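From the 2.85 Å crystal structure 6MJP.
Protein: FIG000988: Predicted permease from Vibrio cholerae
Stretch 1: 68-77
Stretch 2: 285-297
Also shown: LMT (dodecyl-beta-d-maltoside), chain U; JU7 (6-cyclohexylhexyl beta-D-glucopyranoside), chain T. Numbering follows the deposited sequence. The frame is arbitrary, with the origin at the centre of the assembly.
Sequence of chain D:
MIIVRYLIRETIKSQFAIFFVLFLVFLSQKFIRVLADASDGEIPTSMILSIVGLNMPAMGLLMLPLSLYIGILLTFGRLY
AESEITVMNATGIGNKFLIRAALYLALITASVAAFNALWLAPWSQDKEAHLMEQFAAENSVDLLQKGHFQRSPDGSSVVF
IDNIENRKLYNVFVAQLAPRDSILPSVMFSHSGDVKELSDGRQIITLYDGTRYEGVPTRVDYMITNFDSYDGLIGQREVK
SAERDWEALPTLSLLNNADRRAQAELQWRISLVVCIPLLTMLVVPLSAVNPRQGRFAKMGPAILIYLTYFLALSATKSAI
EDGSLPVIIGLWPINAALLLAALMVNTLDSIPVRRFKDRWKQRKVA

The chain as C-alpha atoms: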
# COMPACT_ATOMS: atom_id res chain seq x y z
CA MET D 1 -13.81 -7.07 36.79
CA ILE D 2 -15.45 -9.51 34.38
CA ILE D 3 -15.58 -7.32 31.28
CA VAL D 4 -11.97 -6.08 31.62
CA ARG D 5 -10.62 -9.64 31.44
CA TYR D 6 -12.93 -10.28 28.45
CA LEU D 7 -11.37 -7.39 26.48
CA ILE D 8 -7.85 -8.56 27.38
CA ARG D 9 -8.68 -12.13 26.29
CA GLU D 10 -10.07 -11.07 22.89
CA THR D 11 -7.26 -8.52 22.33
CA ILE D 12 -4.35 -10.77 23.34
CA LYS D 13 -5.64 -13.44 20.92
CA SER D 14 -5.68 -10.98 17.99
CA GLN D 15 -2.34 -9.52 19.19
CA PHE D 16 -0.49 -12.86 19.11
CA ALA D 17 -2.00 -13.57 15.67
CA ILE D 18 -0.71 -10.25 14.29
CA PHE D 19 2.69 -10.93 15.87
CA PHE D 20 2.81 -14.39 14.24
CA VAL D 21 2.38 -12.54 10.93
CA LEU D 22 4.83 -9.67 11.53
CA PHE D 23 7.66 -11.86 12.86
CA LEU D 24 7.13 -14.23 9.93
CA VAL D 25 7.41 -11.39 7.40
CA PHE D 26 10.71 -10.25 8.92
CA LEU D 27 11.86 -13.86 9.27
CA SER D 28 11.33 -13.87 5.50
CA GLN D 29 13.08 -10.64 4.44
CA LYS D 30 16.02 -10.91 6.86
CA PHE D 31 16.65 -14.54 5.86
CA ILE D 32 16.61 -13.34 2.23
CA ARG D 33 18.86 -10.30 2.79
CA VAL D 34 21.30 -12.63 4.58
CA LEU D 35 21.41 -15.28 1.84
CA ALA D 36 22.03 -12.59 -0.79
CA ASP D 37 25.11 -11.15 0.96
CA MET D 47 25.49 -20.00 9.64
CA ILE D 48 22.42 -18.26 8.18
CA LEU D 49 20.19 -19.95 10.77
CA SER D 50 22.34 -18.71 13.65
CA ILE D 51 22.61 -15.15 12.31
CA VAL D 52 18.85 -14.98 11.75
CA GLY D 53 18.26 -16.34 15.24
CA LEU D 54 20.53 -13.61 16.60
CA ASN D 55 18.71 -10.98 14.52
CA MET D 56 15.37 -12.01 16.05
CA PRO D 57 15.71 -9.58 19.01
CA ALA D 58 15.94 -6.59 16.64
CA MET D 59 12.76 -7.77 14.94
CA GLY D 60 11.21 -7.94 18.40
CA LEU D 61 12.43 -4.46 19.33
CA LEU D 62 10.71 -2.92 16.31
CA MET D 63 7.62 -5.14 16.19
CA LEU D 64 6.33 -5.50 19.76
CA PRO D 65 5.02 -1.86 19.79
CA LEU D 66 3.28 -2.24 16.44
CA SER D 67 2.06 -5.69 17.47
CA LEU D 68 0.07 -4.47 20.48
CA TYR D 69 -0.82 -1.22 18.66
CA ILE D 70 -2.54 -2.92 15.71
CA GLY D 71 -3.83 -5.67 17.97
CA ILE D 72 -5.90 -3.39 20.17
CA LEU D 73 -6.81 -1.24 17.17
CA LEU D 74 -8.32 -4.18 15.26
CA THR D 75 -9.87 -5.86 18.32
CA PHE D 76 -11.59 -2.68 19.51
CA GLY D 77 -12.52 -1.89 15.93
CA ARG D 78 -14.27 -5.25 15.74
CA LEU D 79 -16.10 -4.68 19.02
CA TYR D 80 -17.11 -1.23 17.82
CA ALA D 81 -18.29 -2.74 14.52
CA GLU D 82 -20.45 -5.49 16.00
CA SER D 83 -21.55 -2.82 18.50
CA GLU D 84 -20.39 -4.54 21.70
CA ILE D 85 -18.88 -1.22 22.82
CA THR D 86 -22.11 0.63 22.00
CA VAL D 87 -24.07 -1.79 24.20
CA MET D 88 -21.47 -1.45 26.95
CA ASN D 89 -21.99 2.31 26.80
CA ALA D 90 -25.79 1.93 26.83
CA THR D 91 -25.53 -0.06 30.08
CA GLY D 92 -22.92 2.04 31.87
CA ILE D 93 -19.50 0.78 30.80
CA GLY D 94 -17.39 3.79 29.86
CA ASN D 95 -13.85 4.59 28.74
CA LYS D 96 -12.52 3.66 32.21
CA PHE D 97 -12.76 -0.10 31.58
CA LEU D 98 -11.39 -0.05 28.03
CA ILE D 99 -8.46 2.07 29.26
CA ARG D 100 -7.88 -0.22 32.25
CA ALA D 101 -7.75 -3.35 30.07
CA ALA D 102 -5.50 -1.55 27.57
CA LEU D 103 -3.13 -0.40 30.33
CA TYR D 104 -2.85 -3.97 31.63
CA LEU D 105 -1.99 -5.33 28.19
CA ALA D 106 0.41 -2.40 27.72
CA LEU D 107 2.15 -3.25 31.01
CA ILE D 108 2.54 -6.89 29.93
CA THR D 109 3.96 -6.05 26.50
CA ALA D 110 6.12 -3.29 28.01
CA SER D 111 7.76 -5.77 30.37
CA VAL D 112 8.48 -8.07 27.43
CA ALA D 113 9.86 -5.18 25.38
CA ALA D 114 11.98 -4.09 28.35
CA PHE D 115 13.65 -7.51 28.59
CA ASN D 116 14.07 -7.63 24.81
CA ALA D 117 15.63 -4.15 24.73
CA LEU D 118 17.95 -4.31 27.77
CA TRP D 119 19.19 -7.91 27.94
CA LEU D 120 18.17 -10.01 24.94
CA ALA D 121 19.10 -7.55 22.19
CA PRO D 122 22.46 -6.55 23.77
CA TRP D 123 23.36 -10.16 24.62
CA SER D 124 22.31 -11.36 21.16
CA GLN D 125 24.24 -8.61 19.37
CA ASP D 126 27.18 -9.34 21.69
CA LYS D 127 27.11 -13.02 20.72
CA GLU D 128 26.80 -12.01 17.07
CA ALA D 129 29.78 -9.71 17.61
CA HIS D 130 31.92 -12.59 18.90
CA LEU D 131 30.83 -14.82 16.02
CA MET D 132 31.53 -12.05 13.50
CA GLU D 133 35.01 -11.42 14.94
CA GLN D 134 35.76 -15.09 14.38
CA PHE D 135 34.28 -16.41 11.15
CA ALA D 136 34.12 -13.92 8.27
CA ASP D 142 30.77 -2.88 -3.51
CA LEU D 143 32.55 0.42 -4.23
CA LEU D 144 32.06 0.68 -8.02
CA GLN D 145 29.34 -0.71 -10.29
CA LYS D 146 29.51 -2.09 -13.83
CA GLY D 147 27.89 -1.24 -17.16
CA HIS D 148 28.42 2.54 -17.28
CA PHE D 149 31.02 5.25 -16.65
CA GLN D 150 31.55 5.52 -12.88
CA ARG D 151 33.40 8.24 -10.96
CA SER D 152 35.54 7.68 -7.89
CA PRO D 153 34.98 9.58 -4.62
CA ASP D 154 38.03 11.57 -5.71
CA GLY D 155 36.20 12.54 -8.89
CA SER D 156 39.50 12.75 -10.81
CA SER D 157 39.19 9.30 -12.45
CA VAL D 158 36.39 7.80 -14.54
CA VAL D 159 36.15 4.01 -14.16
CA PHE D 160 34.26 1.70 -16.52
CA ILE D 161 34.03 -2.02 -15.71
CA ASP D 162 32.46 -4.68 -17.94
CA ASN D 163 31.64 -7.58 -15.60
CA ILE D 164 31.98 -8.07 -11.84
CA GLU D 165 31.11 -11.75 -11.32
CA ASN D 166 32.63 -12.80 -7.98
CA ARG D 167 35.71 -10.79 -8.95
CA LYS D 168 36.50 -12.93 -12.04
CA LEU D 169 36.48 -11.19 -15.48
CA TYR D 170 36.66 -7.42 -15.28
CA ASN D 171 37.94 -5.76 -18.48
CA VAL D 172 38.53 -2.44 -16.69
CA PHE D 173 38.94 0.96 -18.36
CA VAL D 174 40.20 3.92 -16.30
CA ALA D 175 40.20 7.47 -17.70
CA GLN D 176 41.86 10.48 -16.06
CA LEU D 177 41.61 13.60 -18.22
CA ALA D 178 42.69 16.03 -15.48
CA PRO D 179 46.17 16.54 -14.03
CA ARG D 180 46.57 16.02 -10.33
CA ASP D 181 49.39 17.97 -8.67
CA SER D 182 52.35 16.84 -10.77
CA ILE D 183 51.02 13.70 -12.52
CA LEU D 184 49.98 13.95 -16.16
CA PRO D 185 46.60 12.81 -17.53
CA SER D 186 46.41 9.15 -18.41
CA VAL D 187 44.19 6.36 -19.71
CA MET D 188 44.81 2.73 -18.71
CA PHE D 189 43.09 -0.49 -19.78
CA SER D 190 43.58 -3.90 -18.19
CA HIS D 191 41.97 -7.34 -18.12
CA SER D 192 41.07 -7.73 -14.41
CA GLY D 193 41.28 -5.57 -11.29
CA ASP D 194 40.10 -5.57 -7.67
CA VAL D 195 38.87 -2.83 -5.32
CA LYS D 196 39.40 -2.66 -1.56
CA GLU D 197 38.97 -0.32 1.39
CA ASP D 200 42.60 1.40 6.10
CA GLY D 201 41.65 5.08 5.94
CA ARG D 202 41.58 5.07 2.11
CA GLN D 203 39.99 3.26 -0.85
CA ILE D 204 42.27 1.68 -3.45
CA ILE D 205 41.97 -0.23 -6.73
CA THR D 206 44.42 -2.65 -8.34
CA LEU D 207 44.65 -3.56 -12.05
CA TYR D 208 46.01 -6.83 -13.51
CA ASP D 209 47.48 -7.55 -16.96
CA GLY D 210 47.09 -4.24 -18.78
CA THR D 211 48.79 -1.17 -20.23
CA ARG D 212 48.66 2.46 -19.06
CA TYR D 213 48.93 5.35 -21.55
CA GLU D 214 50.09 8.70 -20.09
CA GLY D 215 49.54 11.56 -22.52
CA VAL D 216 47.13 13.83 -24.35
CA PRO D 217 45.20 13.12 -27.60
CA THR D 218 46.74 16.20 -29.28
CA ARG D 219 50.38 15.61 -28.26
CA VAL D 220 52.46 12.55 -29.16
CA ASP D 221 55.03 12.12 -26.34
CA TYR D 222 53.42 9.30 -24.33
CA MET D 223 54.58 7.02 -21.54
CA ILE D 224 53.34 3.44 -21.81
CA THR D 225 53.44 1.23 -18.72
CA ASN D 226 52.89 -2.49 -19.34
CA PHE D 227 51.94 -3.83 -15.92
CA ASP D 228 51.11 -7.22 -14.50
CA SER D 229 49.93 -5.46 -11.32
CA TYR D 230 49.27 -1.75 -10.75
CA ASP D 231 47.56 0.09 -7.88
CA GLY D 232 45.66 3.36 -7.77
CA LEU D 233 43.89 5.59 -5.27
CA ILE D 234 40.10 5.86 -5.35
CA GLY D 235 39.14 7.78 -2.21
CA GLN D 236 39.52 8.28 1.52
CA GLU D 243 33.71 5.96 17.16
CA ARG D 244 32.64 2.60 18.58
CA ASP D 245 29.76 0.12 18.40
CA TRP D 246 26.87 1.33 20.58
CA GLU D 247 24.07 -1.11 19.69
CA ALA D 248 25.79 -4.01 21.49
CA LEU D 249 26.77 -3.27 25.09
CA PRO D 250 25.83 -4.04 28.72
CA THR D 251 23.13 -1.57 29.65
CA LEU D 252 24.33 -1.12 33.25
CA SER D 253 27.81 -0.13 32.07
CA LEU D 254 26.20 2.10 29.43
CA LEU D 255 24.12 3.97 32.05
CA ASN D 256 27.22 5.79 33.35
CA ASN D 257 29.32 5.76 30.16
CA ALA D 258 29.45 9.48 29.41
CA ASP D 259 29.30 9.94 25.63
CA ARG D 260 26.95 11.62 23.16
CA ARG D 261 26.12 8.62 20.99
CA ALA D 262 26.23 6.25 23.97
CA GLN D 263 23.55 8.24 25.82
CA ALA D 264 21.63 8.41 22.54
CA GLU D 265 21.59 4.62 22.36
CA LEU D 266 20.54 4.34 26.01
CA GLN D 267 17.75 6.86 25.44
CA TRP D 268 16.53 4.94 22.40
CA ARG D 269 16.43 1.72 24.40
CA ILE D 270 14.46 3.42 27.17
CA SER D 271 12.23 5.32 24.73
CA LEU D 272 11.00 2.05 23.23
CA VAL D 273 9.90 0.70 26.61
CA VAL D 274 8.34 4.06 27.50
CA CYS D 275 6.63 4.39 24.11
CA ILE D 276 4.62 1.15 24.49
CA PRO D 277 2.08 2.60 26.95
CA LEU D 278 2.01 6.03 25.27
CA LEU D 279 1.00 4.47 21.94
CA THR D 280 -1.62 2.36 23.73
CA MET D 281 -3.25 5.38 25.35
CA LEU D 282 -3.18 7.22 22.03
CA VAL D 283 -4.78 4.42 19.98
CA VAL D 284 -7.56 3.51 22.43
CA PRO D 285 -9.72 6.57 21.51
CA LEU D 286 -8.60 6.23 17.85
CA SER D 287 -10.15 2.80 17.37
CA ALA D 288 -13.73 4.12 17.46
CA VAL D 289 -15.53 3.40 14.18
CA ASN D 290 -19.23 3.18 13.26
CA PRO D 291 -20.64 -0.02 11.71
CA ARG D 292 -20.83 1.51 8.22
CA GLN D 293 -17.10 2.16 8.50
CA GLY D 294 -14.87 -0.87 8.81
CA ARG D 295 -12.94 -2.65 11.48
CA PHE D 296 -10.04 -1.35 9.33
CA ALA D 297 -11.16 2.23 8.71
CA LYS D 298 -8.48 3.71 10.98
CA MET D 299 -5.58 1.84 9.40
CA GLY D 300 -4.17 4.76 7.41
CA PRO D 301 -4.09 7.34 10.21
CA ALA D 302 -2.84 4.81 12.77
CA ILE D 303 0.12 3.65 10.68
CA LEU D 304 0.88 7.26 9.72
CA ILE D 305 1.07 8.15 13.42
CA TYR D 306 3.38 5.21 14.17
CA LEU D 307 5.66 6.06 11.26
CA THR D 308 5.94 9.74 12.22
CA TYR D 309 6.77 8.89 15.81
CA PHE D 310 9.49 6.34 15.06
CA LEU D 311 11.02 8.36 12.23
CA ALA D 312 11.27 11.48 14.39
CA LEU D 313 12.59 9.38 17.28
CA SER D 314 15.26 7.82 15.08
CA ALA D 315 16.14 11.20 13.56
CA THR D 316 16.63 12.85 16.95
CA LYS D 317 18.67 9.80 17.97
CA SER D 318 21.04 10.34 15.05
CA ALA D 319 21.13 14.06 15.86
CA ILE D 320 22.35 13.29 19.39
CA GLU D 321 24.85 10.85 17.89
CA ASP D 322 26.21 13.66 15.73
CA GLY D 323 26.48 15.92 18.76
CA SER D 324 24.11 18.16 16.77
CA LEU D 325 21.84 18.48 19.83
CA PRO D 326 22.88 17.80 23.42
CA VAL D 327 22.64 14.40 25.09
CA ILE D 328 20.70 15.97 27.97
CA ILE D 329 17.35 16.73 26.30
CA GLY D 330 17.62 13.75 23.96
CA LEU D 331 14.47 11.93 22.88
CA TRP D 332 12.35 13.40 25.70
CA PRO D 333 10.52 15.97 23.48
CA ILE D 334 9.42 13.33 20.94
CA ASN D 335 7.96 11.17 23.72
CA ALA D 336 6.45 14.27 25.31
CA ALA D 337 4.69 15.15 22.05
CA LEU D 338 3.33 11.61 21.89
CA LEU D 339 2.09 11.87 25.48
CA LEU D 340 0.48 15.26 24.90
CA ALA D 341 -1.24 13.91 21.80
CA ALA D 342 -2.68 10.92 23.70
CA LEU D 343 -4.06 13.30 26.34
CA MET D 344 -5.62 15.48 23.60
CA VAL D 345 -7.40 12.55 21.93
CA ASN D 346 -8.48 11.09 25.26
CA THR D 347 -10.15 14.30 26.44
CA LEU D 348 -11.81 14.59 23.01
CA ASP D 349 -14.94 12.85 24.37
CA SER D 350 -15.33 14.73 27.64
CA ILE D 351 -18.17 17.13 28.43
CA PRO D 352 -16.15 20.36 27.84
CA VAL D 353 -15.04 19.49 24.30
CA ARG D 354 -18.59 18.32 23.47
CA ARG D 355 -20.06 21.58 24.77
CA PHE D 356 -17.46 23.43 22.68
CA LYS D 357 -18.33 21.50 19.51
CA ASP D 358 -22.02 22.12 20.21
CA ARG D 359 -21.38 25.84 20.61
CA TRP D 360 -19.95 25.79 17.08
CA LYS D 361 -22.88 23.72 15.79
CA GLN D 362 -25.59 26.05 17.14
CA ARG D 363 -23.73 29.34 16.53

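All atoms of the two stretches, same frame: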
# COMPACT_ATOMS: atom_id res chain seq x y z
N LEU D 68 1.14 -4.84 19.56
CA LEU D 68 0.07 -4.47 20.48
C LEU D 68 -0.77 -3.32 19.93
O LEU D 68 -2.00 -3.30 20.11
CB LEU D 68 0.68 -4.09 21.83
CG LEU D 68 -0.33 -3.76 22.92
CD1 LEU D 68 -1.24 -4.95 23.14
CD2 LEU D 68 0.37 -3.39 24.19
N TYR D 69 -0.13 -2.35 19.28
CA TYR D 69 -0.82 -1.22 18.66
C TYR D 69 -1.92 -1.67 17.70
O TYR D 69 -3.09 -1.30 17.84
CB TYR D 69 0.22 -0.36 17.93
CG TYR D 69 -0.20 0.98 17.34
CD1 TYR D 69 -0.43 2.08 18.15
CD2 TYR D 69 -0.28 1.15 15.96
CE1 TYR D 69 -0.77 3.32 17.60
CE2 TYR D 69 -0.61 2.37 15.41
CZ TYR D 69 -0.86 3.45 16.22
OH TYR D 69 -1.19 4.65 15.63
N ILE D 70 -1.55 -2.46 16.67
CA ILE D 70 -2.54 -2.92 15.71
C ILE D 70 -3.49 -3.90 16.36
O ILE D 70 -4.68 -3.95 16.02
CB ILE D 70 -1.85 -3.53 14.48
CG1 ILE D 70 -0.88 -2.53 13.88
CG2 ILE D 70 -2.87 -3.90 13.42
CD1 ILE D 70 -1.53 -1.23 13.48
N GLY D 71 -2.98 -4.69 17.31
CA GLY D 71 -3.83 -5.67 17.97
C GLY D 71 -5.03 -5.02 18.62
O GLY D 71 -6.18 -5.39 18.36
N ILE D 72 -4.79 -4.02 19.47
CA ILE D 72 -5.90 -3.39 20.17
C ILE D 72 -6.72 -2.55 19.20
O ILE D 72 -7.94 -2.42 19.36
CB ILE D 72 -5.37 -2.58 21.36
CG1 ILE D 72 -6.51 -1.93 22.11
CG2 ILE D 72 -4.52 -1.46 20.91
CD1 ILE D 72 -6.03 -1.27 23.34
N LEU D 73 -6.08 -2.02 18.16
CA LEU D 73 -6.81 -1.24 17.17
C LEU D 73 -7.84 -2.12 16.45
O LEU D 73 -9.02 -1.75 16.35
CB LEU D 73 -5.83 -0.62 16.17
CG LEU D 73 -6.43 0.17 15.01
CD1 LEU D 73 -6.96 1.47 15.54
CD2 LEU D 73 -5.45 0.41 13.87
N LEU D 74 -7.42 -3.29 15.97
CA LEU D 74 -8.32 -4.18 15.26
C LEU D 74 -9.35 -4.80 16.20
O LEU D 74 -10.52 -4.90 15.84
CB LEU D 74 -7.53 -5.28 14.56
CG LEU D 74 -6.66 -4.83 13.39
CD1 LEU D 74 -6.01 -6.05 12.79
CD2 LEU D 74 -7.52 -4.11 12.38
N THR D 75 -8.92 -5.25 17.39
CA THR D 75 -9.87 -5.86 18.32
C THR D 75 -10.98 -4.87 18.67
O THR D 75 -12.17 -5.17 18.52
CB THR D 75 -9.17 -6.34 19.59
OG1 THR D 75 -8.23 -7.37 19.27
CG2 THR D 75 -10.18 -6.91 20.56
N PHE D 76 -10.60 -3.68 19.14
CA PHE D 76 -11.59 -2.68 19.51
C PHE D 76 -12.40 -2.22 18.31
O PHE D 76 -13.60 -1.97 18.43
CB PHE D 76 -10.91 -1.49 20.17
CG PHE D 76 -10.46 -1.75 21.58
CD1 PHE D 76 -10.40 -3.04 22.09
CD2 PHE D 76 -10.11 -0.70 22.41
CE1 PHE D 76 -9.98 -3.27 23.38
CE2 PHE D 76 -9.69 -0.93 23.71
CZ PHE D 76 -9.63 -2.22 24.19
N GLY D 77 -11.76 -2.10 17.15
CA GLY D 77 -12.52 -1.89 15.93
C GLY D 77 -13.60 -2.94 15.73
O GLY D 77 -14.74 -2.60 15.41
N PRO D 285 -8.63 5.74 22.08
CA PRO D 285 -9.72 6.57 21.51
C PRO D 285 -9.78 6.55 19.99
O PRO D 285 -10.85 6.85 19.44
CB PRO D 285 -9.39 7.98 22.03
CG PRO D 285 -8.31 7.80 23.05
CD PRO D 285 -7.58 6.58 22.66
N LEU D 286 -8.68 6.20 19.31
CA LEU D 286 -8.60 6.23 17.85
C LEU D 286 -9.31 5.06 17.19
O LEU D 286 -9.67 5.13 16.00
CB LEU D 286 -7.12 6.25 17.42
CG LEU D 286 -6.75 6.21 15.93
CD1 LEU D 286 -7.33 7.40 15.20
CD2 LEU D 286 -5.25 6.14 15.73
N SER D 287 -9.54 3.99 17.93
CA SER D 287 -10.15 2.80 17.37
C SER D 287 -11.65 2.94 17.14
O SER D 287 -12.25 2.02 16.57
CB SER D 287 -9.88 1.62 18.30
OG SER D 287 -10.72 1.71 19.43
N ALA D 288 -12.28 4.04 17.56
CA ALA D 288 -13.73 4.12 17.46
C ALA D 288 -14.14 4.28 16.00
O ALA D 288 -13.66 5.20 15.31
CB ALA D 288 -14.29 5.26 18.31
N VAL D 289 -15.00 3.38 15.53
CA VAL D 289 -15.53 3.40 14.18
C VAL D 289 -17.00 3.02 14.28
O VAL D 289 -17.40 2.30 15.20
CB VAL D 289 -14.77 2.42 13.24
CG1 VAL D 289 -13.45 3.03 12.80
CG2 VAL D 289 -14.48 1.13 13.96
N ASN D 290 -17.82 3.54 13.36
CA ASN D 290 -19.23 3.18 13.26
C ASN D 290 -19.38 1.92 12.41
O ASN D 290 -18.45 1.52 11.72
CB ASN D 290 -20.05 4.33 12.66
CG ASN D 290 -19.44 4.89 11.39
OD1 ASN D 290 -19.69 4.40 10.29
ND2 ASN D 290 -18.65 5.96 11.54
N PRO D 291 -20.52 1.24 12.47
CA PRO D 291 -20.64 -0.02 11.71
C PRO D 291 -20.56 0.16 10.20
O PRO D 291 -20.07 -0.74 9.52
CB PRO D 291 -22.02 -0.56 12.13
CG PRO D 291 -22.25 0.02 13.48
CD PRO D 291 -21.60 1.38 13.47
N ARG D 292 -21.02 1.29 9.65
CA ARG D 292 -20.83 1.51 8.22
C ARG D 292 -19.35 1.52 7.87
O ARG D 292 -18.92 0.85 6.92
CB ARG D 292 -21.51 2.81 7.79
N GLN D 293 -18.55 2.27 8.63
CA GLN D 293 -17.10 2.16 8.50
C GLN D 293 -16.65 0.76 8.87
O GLN D 293 -17.40 -0.03 9.44
CB GLN D 293 -16.39 3.18 9.40
CG GLN D 293 -16.71 4.62 9.08
CD GLN D 293 -16.06 5.61 10.04
OE1 GLN D 293 -15.46 5.24 11.04
NE2 GLN D 293 -16.20 6.90 9.73
N GLY D 294 -15.39 0.45 8.57
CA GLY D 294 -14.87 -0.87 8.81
C GLY D 294 -14.36 -1.09 10.23
O GLY D 294 -14.37 -0.22 11.09
N ARG D 295 -13.92 -2.32 10.46
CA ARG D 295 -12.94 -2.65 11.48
C ARG D 295 -11.54 -2.18 11.09
O ARG D 295 -10.64 -2.21 11.92
CB ARG D 295 -12.94 -4.18 11.68
CG ARG D 295 -12.00 -4.74 12.72
CD ARG D 295 -11.70 -6.19 12.39
NE ARG D 295 -12.92 -6.99 12.38
CZ ARG D 295 -12.95 -8.30 12.18
NH1 ARG D 295 -14.11 -8.95 12.20
NH2 ARG D 295 -11.83 -8.96 11.96
N PHE D 296 -11.35 -1.75 9.84
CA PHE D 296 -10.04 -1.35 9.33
C PHE D 296 -10.00 0.11 8.92
O PHE D 296 -9.01 0.55 8.31
CB PHE D 296 -9.65 -2.23 8.13
CG PHE D 296 -9.79 -3.70 8.39
CD1 PHE D 296 -10.96 -4.35 8.05
CD2 PHE D 296 -8.77 -4.43 8.98
CE1 PHE D 296 -11.11 -5.70 8.29
CE2 PHE D 296 -8.91 -5.79 9.22
CZ PHE D 296 -10.08 -6.42 8.88
N ALA D 297 -11.03 0.89 9.25
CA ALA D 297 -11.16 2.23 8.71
C ALA D 297 -10.14 3.20 9.29
O ALA D 297 -9.94 4.28 8.72
CB ALA D 297 -12.58 2.76 8.95
C1B LMT U . -11.20 4.88 5.23
C2B LMT U . -12.57 4.19 5.07
C3B LMT U . -13.12 4.48 3.66
C4B LMT U . -13.22 6.02 3.49
C5B LMT U . -11.78 6.54 3.66
C6B LMT U . -11.73 8.05 3.42
O1B LMT U . -10.24 4.27 4.43
O2B LMT U . -12.42 2.84 5.29
O3B LMT U . -14.28 3.78 3.42
O4' LMT U . -13.69 6.38 2.25
O5B LMT U . -11.28 6.25 4.94
O6B LMT U . -12.50 8.68 4.36
C1' LMT U . -6.64 2.27 4.72
C2' LMT U . -7.84 1.46 5.23
C3' LMT U . -9.15 2.12 4.73
C4' LMT U . -9.18 3.62 5.10
C5' LMT U . -7.84 4.23 4.62
C6' LMT U . -7.70 5.71 4.88
O1' LMT U . -5.47 1.74 5.20
O2' LMT U . -7.74 0.20 4.71
O3' LMT U . -10.25 1.47 5.23
O5' LMT U . -6.75 3.59 5.22
O6' LMT U . -7.85 5.86 6.25
C1 LMT U . -4.34 1.99 4.39
C2 LMT U . -3.24 1.20 5.02
C3 LMT U . -1.85 1.71 4.81
C4 LMT U . -0.89 0.70 5.39
C5 LMT U . -1.01 -0.63 4.71
C6 LMT U . -0.37 -1.74 5.48
C02 JU7 T . -12.87 -13.67 16.77
C03 JU7 T . -13.30 -13.42 15.28
C05 JU7 T . -11.86 -12.75 13.48
C06 JU7 T . -10.70 -11.75 13.25
C07 JU7 T . -9.75 -12.17 12.11
C08 JU7 T . -9.53 -11.11 10.99
C09 JU7 T . -8.06 -11.05 10.44
C10 JU7 T . -7.67 -9.69 9.80
C11 JU7 T . -6.16 -9.49 9.45
C12 JU7 T . -5.28 -9.60 10.68
C13 JU7 T . -3.80 -9.24 10.42
C14 JU7 T . -3.64 -7.84 9.85
C15 JU7 T . -4.49 -7.74 8.59
C16 JU7 T . -5.96 -8.08 8.88
C18 JU7 T . -15.57 -13.90 15.70
C19 JU7 T . -16.89 -13.17 15.97
C21 JU7 T . -15.24 -14.64 17.04
C23 JU7 T . -13.71 -14.87 17.29
O01 JU7 T . -11.54 -14.06 16.76
O04 JU7 T . -12.54 -12.38 14.68
O17 JU7 T . -14.61 -12.91 15.38
O20 JU7 T . -17.28 -12.57 14.79
O22 JU7 T . -15.85 -15.91 16.96
O24 JU7 T . -13.45 -14.92 18.66

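The contact between helix 68-77 and the segment 285-297 is made by packing alone; no hydrogen bond crosses it, and the two sides together bury 427 Å². The helix satisfies its own backbone, as in Gly-77 N to Leu-73 O (2.9 Å), and Thr-75, whose CA-to-CB bond points away, returns its OG1 to Gly-71 O (3.0 Å).

Apolar side chains meet most closely where Leu-74 CD2 lies 3.6 Å from Phe-296 CD2, approaching the ring obliquely. Leu-73 leaves the helix sideways, yet its t, p rotamer brings CD1 to 3.9 Å from Ser-287 CA. A looser contact joins Tyr-69 OH and Leu-286 CD2 at 4.3 Å.

Ser-287 places its hydroxyl against Phe-76: OG is 3.3 Å from Phe-76 CB and lies at the edge of the Phe-76 ring, near the ring plane. This hydroxyl finds its hydrogen bond with a residue adjoining the stretches.

Backbone proximity is greatest at Gly-77, whose CA is 4.5 Å from Arg-295 CA. A CB on Gly-77 would point toward the loop and clash with Arg-295 O at 3.0 Å, so the absent side chain permits this approach. The aliphatic part of Arg-295 packs here, with CG 3.5 Å from Leu-74 O, while its NH2 reaches JU7 C06 at 3.3 Å.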